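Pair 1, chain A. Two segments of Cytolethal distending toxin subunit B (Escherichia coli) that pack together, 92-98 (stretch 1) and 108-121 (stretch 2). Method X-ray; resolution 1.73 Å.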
# COMPACT_ATOMS: atom_id res chain seq x y z
N GLN A 92 -7.52 -6.94 -17.05
CA GLN A 92 -7.33 -5.51 -16.75
C GLN A 92 -7.16 -5.31 -15.25
O GLN A 92 -7.66 -6.09 -14.43
CB GLN A 92 -8.52 -4.69 -17.20
CG GLN A 92 -8.83 -4.76 -18.69
CD GLN A 92 -9.78 -3.66 -19.11
OE1 GLN A 92 -9.47 -2.86 -20.01
NE2 GLN A 92 -10.95 -3.61 -18.47
N VAL A 93 -6.51 -4.22 -14.88
CA VAL A 93 -6.41 -3.91 -13.46
C VAL A 93 -6.78 -2.44 -13.26
O VAL A 93 -6.75 -1.65 -14.23
CB VAL A 93 -4.99 -4.20 -12.87
CG1 VAL A 93 -4.68 -5.75 -12.83
CG2 VAL A 93 -3.90 -3.36 -13.57
N TYR A 94 -7.09 -2.08 -12.03
CA TYR A 94 -7.43 -0.71 -11.66
C TYR A 94 -6.26 -0.08 -10.91
O TYR A 94 -5.66 -0.70 -10.05
CB TYR A 94 -8.70 -0.70 -10.74
CG TYR A 94 -9.95 -0.97 -11.53
CD1 TYR A 94 -10.34 -2.26 -11.81
CD2 TYR A 94 -10.73 0.10 -11.97
CE1 TYR A 94 -11.52 -2.52 -12.57
CE2 TYR A 94 -11.88 -0.11 -12.68
CZ TYR A 94 -12.28 -1.43 -12.96
OH TYR A 94 -13.44 -1.66 -13.67
N ILE A 95 -5.91 1.17 -11.26
CA ILE A 95 -4.85 1.88 -10.53
C ILE A 95 -5.44 3.07 -9.83
O ILE A 95 -6.19 3.84 -10.44
CB ILE A 95 -3.73 2.38 -11.53
CG1 ILE A 95 -3.11 1.20 -12.31
CG2 ILE A 95 -2.64 3.12 -10.72
CD1 ILE A 95 -2.06 1.71 -13.37
N TYR A 96 -5.11 3.27 -8.56
CA TYR A 96 -5.57 4.48 -7.85
C TYR A 96 -4.29 5.24 -7.61
O TYR A 96 -3.35 4.76 -6.92
CB TYR A 96 -6.29 4.08 -6.52
CG TYR A 96 -7.49 3.30 -6.91
CD1 TYR A 96 -8.68 3.96 -7.26
CD2 TYR A 96 -7.41 1.91 -7.12
CE1 TYR A 96 -9.81 3.25 -7.72
CE2 TYR A 96 -8.51 1.20 -7.62
CZ TYR A 96 -9.70 1.87 -7.90
OH TYR A 96 -10.79 1.17 -8.43
N PHE A 97 -4.22 6.41 -8.22
CA PHE A 97 -2.93 7.12 -8.29
C PHE A 97 -3.03 8.49 -7.67
O PHE A 97 -3.95 9.24 -8.02
CB PHE A 97 -2.46 7.20 -9.76
CG PHE A 97 -0.97 7.43 -9.89
CD1 PHE A 97 -0.45 8.68 -9.76
CD2 PHE A 97 -0.10 6.34 -10.13
CE1 PHE A 97 0.93 8.91 -9.84
CE2 PHE A 97 1.31 6.57 -10.22
CZ PHE A 97 1.78 7.85 -10.06
N SER A 98 -2.07 8.85 -6.82
CA SER A 98 -2.05 10.20 -6.25
C SER A 98 -0.74 10.88 -6.60
O SER A 98 0.29 10.47 -6.11
CB SER A 98 -2.14 10.21 -4.73
OG SER A 98 -3.38 9.65 -4.36
N ASN A 108 5.17 10.12 -5.26
CA ASN A 108 3.77 9.78 -5.58
C ASN A 108 3.37 8.42 -5.02
O ASN A 108 4.21 7.59 -4.79
CB ASN A 108 3.52 9.84 -7.08
CG ASN A 108 3.71 11.25 -7.62
OD1 ASN A 108 3.52 12.22 -6.91
ND2 ASN A 108 3.96 11.35 -8.90
N LEU A 109 2.08 8.24 -4.81
CA LEU A 109 1.55 6.98 -4.24
C LEU A 109 0.58 6.31 -5.17
O LEU A 109 -0.12 6.98 -5.95
CB LEU A 109 0.77 7.27 -2.95
CG LEU A 109 1.61 7.76 -1.78
CD1 LEU A 109 0.62 8.38 -0.76
CD2 LEU A 109 2.46 6.68 -1.19
N ALA A 110 0.55 4.97 -5.10
CA ALA A 110 -0.49 4.22 -5.86
C ALA A 110 -0.91 2.94 -5.17
O ALA A 110 -0.17 2.36 -4.38
CB ALA A 110 -0.00 3.89 -7.33
N LEU A 111 -2.12 2.51 -5.52
CA LEU A 111 -2.59 1.14 -5.27
C LEU A 111 -3.04 0.57 -6.61
O LEU A 111 -3.75 1.23 -7.39
CB LEU A 111 -3.73 1.19 -4.29
CG LEU A 111 -3.41 1.41 -2.82
CD1 LEU A 111 -4.68 1.97 -2.11
CD2 LEU A 111 -3.03 0.04 -2.21
N VAL A 112 -2.66 -0.68 -6.87
CA VAL A 112 -3.09 -1.38 -8.06
C VAL A 112 -3.92 -2.58 -7.60
O VAL A 112 -3.50 -3.29 -6.66
CB VAL A 112 -1.88 -1.91 -8.84
CG1 VAL A 112 -2.32 -2.41 -10.25
CG2 VAL A 112 -0.82 -0.78 -8.97
N SER A 113 -5.07 -2.76 -8.21
CA SER A 113 -5.95 -3.86 -7.77
C SER A 113 -6.61 -4.59 -8.91
O SER A 113 -7.03 -3.98 -9.86
CB SER A 113 -7.05 -3.36 -6.85
OG SER A 113 -7.41 -2.06 -7.18
N ASN A 114 -6.75 -5.90 -8.76
CA ASN A 114 -7.44 -6.66 -9.84
C ASN A 114 -8.97 -6.64 -9.72
O ASN A 114 -9.67 -7.27 -10.55
CB ASN A 114 -6.93 -8.10 -9.92
CG ASN A 114 -7.07 -8.87 -8.64
OD1 ASN A 114 -7.80 -8.50 -7.72
ND2 ASN A 114 -6.41 -10.03 -8.60
N ARG A 115 -9.47 -5.88 -8.75
CA ARG A 115 -10.90 -5.61 -8.62
C ARG A 115 -11.10 -4.09 -8.52
O ARG A 115 -10.33 -3.42 -7.83
CB ARG A 115 -11.45 -6.30 -7.35
CG ARG A 115 -11.39 -7.83 -7.42
CD ARG A 115 -12.14 -8.60 -6.29
NE ARG A 115 -13.62 -8.48 -6.34
CZ ARG A 115 -14.50 -9.50 -6.47
NH1 ARG A 115 -14.11 -10.77 -6.59
NH2 ARG A 115 -15.82 -9.24 -6.48
N ARG A 116 -12.13 -3.55 -9.14
CA ARG A 116 -12.47 -2.16 -8.88
C ARG A 116 -12.70 -1.89 -7.41
O ARG A 116 -13.40 -2.66 -6.71
CB ARG A 116 -13.71 -1.76 -9.69
CG ARG A 116 -14.30 -0.34 -9.44
CD ARG A 116 -15.68 -0.15 -10.19
NE ARG A 116 -16.21 1.23 -10.12
CZ ARG A 116 -16.90 1.76 -9.10
NH1 ARG A 116 -17.19 1.06 -8.01
NH2 ARG A 116 -17.27 3.04 -9.17
N ALA A 117 -12.19 -0.76 -6.93
CA ALA A 117 -12.42 -0.40 -5.54
C ALA A 117 -13.90 -0.13 -5.31
O ALA A 117 -14.54 0.58 -6.11
CB ALA A 117 -11.64 0.91 -5.22
N ASP A 118 -14.48 -0.69 -4.26
CA ASP A 118 -15.85 -0.28 -3.87
C ASP A 118 -15.92 1.13 -3.34
O ASP A 118 -16.93 1.84 -3.49
CB ASP A 118 -16.43 -1.28 -2.85
CG ASP A 118 -16.52 -2.68 -3.45
OD1 ASP A 118 -16.83 -2.81 -4.66
OD2 ASP A 118 -16.30 -3.72 -2.81
N GLU A 119 -14.84 1.54 -2.68
CA GLU A 119 -14.77 2.86 -2.06
C GLU A 119 -13.29 3.27 -2.07
O GLU A 119 -12.40 2.42 -2.00
CB GLU A 119 -15.36 2.81 -0.63
CG GLU A 119 -15.63 4.12 0.06
CD GLU A 119 -16.41 3.96 1.36
OE1 GLU A 119 -16.52 2.84 1.93
OE2 GLU A 119 -16.89 5.00 1.81
N VAL A 120 -13.06 4.57 -2.21
CA VAL A 120 -11.68 5.09 -2.13
C VAL A 120 -11.55 6.02 -0.94
O VAL A 120 -12.39 6.93 -0.77
CB VAL A 120 -11.31 5.83 -3.41
CG1 VAL A 120 -9.76 6.23 -3.35
CG2 VAL A 120 -11.62 4.95 -4.60
N PHE A 121 -10.48 5.83 -0.16
CA PHE A 121 -10.18 6.66 1.03
C PHE A 121 -8.93 7.54 0.79
O PHE A 121 -7.92 7.05 0.30
CB PHE A 121 -9.92 5.83 2.28
CG PHE A 121 -11.04 4.89 2.61
CD1 PHE A 121 -12.33 5.35 2.76
CD2 PHE A 121 -10.80 3.53 2.71
CE1 PHE A 121 -13.39 4.45 3.06
CE2 PHE A 121 -11.85 2.64 2.98
CZ PHE A 121 -13.12 3.11 3.17
O HOH W 1 -9.55 -7.13 -13.17

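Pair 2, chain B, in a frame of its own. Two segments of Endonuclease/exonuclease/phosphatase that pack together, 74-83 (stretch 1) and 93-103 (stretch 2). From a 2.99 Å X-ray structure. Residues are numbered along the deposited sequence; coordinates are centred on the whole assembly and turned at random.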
# COMPACT_ATOMS: atom_id res chain seq x y z
N ASP B 74 12.41 3.02 19.26
CA ASP B 74 11.67 3.83 20.22
C ASP B 74 10.64 4.71 19.53
O ASP B 74 9.70 5.19 20.18
CB ASP B 74 12.62 4.71 21.03
CG ASP B 74 13.37 3.93 22.11
OD1 ASP B 74 13.06 2.73 22.31
OD2 ASP B 74 14.28 4.52 22.76
N THR B 75 10.81 4.94 18.22
CA THR B 75 9.93 5.82 17.45
C THR B 75 8.46 5.40 17.49
O THR B 75 8.13 4.24 17.19
CB THR B 75 10.39 5.95 15.98
OG1 THR B 75 11.71 6.50 15.94
CG2 THR B 75 9.48 6.85 15.20
N ASP B 76 7.60 6.34 17.85
CA ASP B 76 6.16 6.11 17.88
C ASP B 76 5.62 5.92 16.48
O ASP B 76 5.74 6.81 15.62
CB ASP B 76 5.43 7.26 18.58
CG ASP B 76 5.74 7.34 20.08
OD1 ASP B 76 6.02 6.28 20.70
OD2 ASP B 76 5.69 8.46 20.65
N TYR B 77 5.03 4.76 16.23
CA TYR B 77 4.32 4.55 14.98
C TYR B 77 2.81 4.45 15.18
O TYR B 77 2.34 4.01 16.24
CB TYR B 77 4.89 3.34 14.27
CG TYR B 77 6.07 3.68 13.40
CD1 TYR B 77 7.36 3.76 13.93
CD2 TYR B 77 5.91 3.93 12.04
CE1 TYR B 77 8.44 4.07 13.12
CE2 TYR B 77 6.99 4.24 11.22
CZ TYR B 77 8.24 4.31 11.77
OH TYR B 77 9.30 4.63 10.96
N TYR B 78 2.05 4.90 14.20
CA TYR B 78 0.60 4.88 14.35
C TYR B 78 -0.04 4.04 13.26
O TYR B 78 0.42 4.03 12.12
CB TYR B 78 0.03 6.30 14.42
CG TYR B 78 0.79 7.21 15.36
CD1 TYR B 78 0.78 6.99 16.74
CD2 TYR B 78 1.55 8.28 14.87
CE1 TYR B 78 1.50 7.82 17.61
CE2 TYR B 78 2.27 9.12 15.74
CZ TYR B 78 2.24 8.88 17.11
OH TYR B 78 2.94 9.71 17.97
N LEU B 79 -1.08 3.30 13.63
CA LEU B 79 -1.72 2.36 12.73
C LEU B 79 -3.13 2.79 12.35
O LEU B 79 -3.93 3.13 13.23
CB LEU B 79 -1.77 0.97 13.37
CG LEU B 79 -2.75 -0.04 12.74
CD1 LEU B 79 -2.38 -0.40 11.30
CD2 LEU B 79 -2.83 -1.28 13.57
N HIS B 80 -3.44 2.76 11.06
CA HIS B 80 -4.80 3.00 10.60
C HIS B 80 -5.16 1.91 9.63
O HIS B 80 -4.46 1.70 8.63
CB HIS B 80 -4.92 4.38 9.96
CG HIS B 80 -4.24 5.45 10.75
ND1 HIS B 80 -4.88 6.17 11.73
CD2 HIS B 80 -2.95 5.88 10.72
CE1 HIS B 80 -4.02 7.03 12.26
NE2 HIS B 80 -2.84 6.88 11.67
N TRP B 81 -6.24 1.20 9.92
CA TRP B 81 -6.59 0.01 9.16
C TRP B 81 -8.04 0.04 8.81
O TRP B 81 -8.85 0.64 9.51
CB TRP B 81 -6.29 -1.24 9.99
CG TRP B 81 -6.69 -2.57 9.33
CD1 TRP B 81 -5.96 -3.30 8.43
CD2 TRP B 81 -7.90 -3.29 9.54
NE1 TRP B 81 -6.65 -4.44 8.06
CE2 TRP B 81 -7.84 -4.46 8.72
CE3 TRP B 81 -9.03 -3.07 10.33
CZ2 TRP B 81 -8.86 -5.39 8.68
CZ3 TRP B 81 -10.04 -3.99 10.29
CH2 TRP B 81 -9.95 -5.15 9.46
N SER B 82 -8.38 -0.62 7.72
CA SER B 82 -9.77 -0.73 7.34
C SER B 82 -10.06 -2.03 6.65
O SER B 82 -9.32 -2.45 5.77
CB SER B 82 -10.13 0.43 6.41
OG SER B 82 -11.54 0.49 6.26
N ASN B 83 -11.16 -2.67 7.04
CA ASN B 83 -11.57 -3.94 6.45
C ASN B 83 -12.23 -3.70 5.09
O ASN B 83 -12.94 -2.71 4.93
CB ASN B 83 -12.49 -4.68 7.43
CG ASN B 83 -13.44 -5.66 6.76
OD1 ASN B 83 -13.06 -6.77 6.39
ND2 ASN B 83 -14.70 -5.26 6.64
N GLU B 93 -10.09 -9.10 5.03
CA GLU B 93 -9.01 -8.54 4.23
C GLU B 93 -9.15 -7.02 4.20
O GLU B 93 -10.24 -6.50 3.99
CB GLU B 93 -9.04 -9.11 2.81
CG GLU B 93 -7.75 -8.88 2.04
CD GLU B 93 -7.66 -9.66 0.72
OE1 GLU B 93 -7.53 -9.00 -0.36
OE2 GLU B 93 -7.72 -10.93 0.75
N GLY B 94 -8.05 -6.31 4.41
CA GLY B 94 -8.11 -4.87 4.42
C GLY B 94 -6.80 -4.25 4.00
O GLY B 94 -5.92 -4.94 3.51
N VAL B 95 -6.69 -2.95 4.19
CA VAL B 95 -5.45 -2.25 3.88
C VAL B 95 -5.09 -1.46 5.10
O VAL B 95 -5.94 -1.25 5.96
CB VAL B 95 -5.61 -1.29 2.68
CG1 VAL B 95 -5.70 -2.08 1.37
CG2 VAL B 95 -6.82 -0.41 2.84
N ALA B 96 -3.84 -1.05 5.20
CA ALA B 96 -3.43 -0.24 6.33
C ALA B 96 -2.39 0.80 5.95
O ALA B 96 -1.83 0.76 4.85
CB ALA B 96 -2.94 -1.10 7.46
N VAL B 97 -2.17 1.75 6.85
CA VAL B 97 -1.09 2.71 6.72
C VAL B 97 -0.45 2.81 8.09
O VAL B 97 -1.15 2.93 9.09
CB VAL B 97 -1.61 4.11 6.35
CG1 VAL B 97 -0.46 5.10 6.30
CG2 VAL B 97 -2.34 4.11 5.01
N ILE B 98 0.87 2.72 8.15
CA ILE B 98 1.59 3.03 9.38
C ILE B 98 2.31 4.36 9.20
O ILE B 98 2.76 4.67 8.09
CB ILE B 98 2.65 1.97 9.71
CG1 ILE B 98 2.06 0.55 9.75
CG2 ILE B 98 3.35 2.31 11.02
CD1 ILE B 98 1.16 0.24 10.94
N THR B 99 2.43 5.15 10.26
CA THR B 99 3.14 6.41 10.12
C THR B 99 3.88 6.86 11.35
O THR B 99 3.44 6.62 12.47
CB THR B 99 2.24 7.55 9.51
OG1 THR B 99 3.03 8.74 9.36
CG2 THR B 99 1.00 7.84 10.35
N ARG B 100 5.02 7.50 11.10
CA ARG B 100 5.86 8.17 12.09
C ARG B 100 5.25 9.49 12.55
O ARG B 100 5.58 9.99 13.64
CB ARG B 100 7.18 8.52 11.45
CG ARG B 100 8.37 7.79 11.94
CD ARG B 100 9.56 8.09 11.05
NE ARG B 100 9.95 9.49 11.12
CZ ARG B 100 10.72 10.12 10.23
NH1 ARG B 100 11.20 9.49 9.17
NH2 ARG B 100 11.00 11.41 10.39
N HIS B 101 4.40 10.07 11.70
CA HIS B 101 3.82 11.39 11.90
C HIS B 101 2.42 11.35 12.45
O HIS B 101 1.66 10.44 12.15
CB HIS B 101 3.76 12.13 10.58
CG HIS B 101 5.08 12.28 9.92
ND1 HIS B 101 6.04 13.16 10.38
CD2 HIS B 101 5.61 11.68 8.83
CE1 HIS B 101 7.11 13.08 9.60
NE2 HIS B 101 6.88 12.19 8.66
N LYS B 102 2.07 12.35 13.24
CA LYS B 102 0.68 12.56 13.66
C LYS B 102 -0.14 13.10 12.49
O LYS B 102 0.42 13.61 11.53
CB LYS B 102 0.65 13.49 14.86
CG LYS B 102 1.30 12.85 16.06
CD LYS B 102 1.35 13.74 17.28
CE LYS B 102 1.81 12.91 18.48
NZ LYS B 102 2.22 13.77 19.64
N ILE B 103 -1.47 12.96 12.55
CA ILE B 103 -2.30 13.25 11.37
C ILE B 103 -3.42 14.28 11.58
O ILE B 103 -3.92 14.44 12.70
CB ILE B 103 -2.90 11.96 10.77
CG1 ILE B 103 -3.77 11.26 11.81
CG2 ILE B 103 -1.81 11.05 10.27
CD1 ILE B 103 -4.87 10.43 11.21

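What backbone arrangement do the two pairs share? Each is a pair of neighbouring antiparallel strands, with N-to-C directions 168° apart, and 14 central residues superpose with an RMSD of 0.5 Å. Five rungs match, and the hydrogen-bonded ones are Tyr A94 with Ser A113, Tyr A96 with Leu A111 and Ser A98 with Leu A109 in pair 1, while Tyr B78 with Thr B99, His B80 with Val B97 and Ser B82 with Val B95 are the hydrogen-bonded pairs of pair 2. Each such rung closes with two backbone hydrogen bonds, for example Tyr A96 N to Leu A111 O at 2.7 Å and His B80 N to Val B97 O at 3.0 Å.

How is the face carrying Ile A95 and Phe A97 filled, and what replaces them in pair 2? Both pairs place an alanine, Ala A110 or Ala B96, across from an aromatic residue, and its small side chain leaves room for the ring to lean in. Phe A97 CD2 lies 3.7 Å from Ala A110 CB; Trp B81, at the matching position, brings CD1 to 3.9 Å from Ala B96 CB. One rung along, Ile A95 CG1 meets Val A112 CG1 at 4.2 Å, whereas Leu B79 CD1 packs more closely on Ile B98 CD1, at 3.6 Å. Beside that rung, Val A93 CG2 touches Val A112 CG1 at 3.8 Å, while the ring of Tyr B77 brings CD2 to 3.2 Å from Ile B98 CG2.

How does the other face meet the chain after the second strand? The matched Tyr A96 and His B80 side chains both meet the chain that follows the partner strand, which returns over this face, but with different chemistry. The Tyr A96 hydroxyl accepts a hydrogen bond from the backbone, Ala A117 N to Tyr A96 OH at 2.8 Å, tying the following loop to the strand. His B80 makes a van der Waals contact instead, with CE1 3.7 Å from CD1 of Ile B103, the counterpart of Ala A117. The longer isoleucine side chain thus meets the shorter ring.

What do the matched tyrosines do next to it? Tyr A94 offers a ring face to Arg A116, whose CB sits 3.7 Å from the centroid of the Tyr A94 ring, a CH-pi contact. Tyr B78 instead turns its edge to a carbonyl, with CD2 3.5 Å from His B101 O, and its OH lies 3.4 Å from Lys B102 CE. The same residue type therefore covers the loop after the strand in two ways.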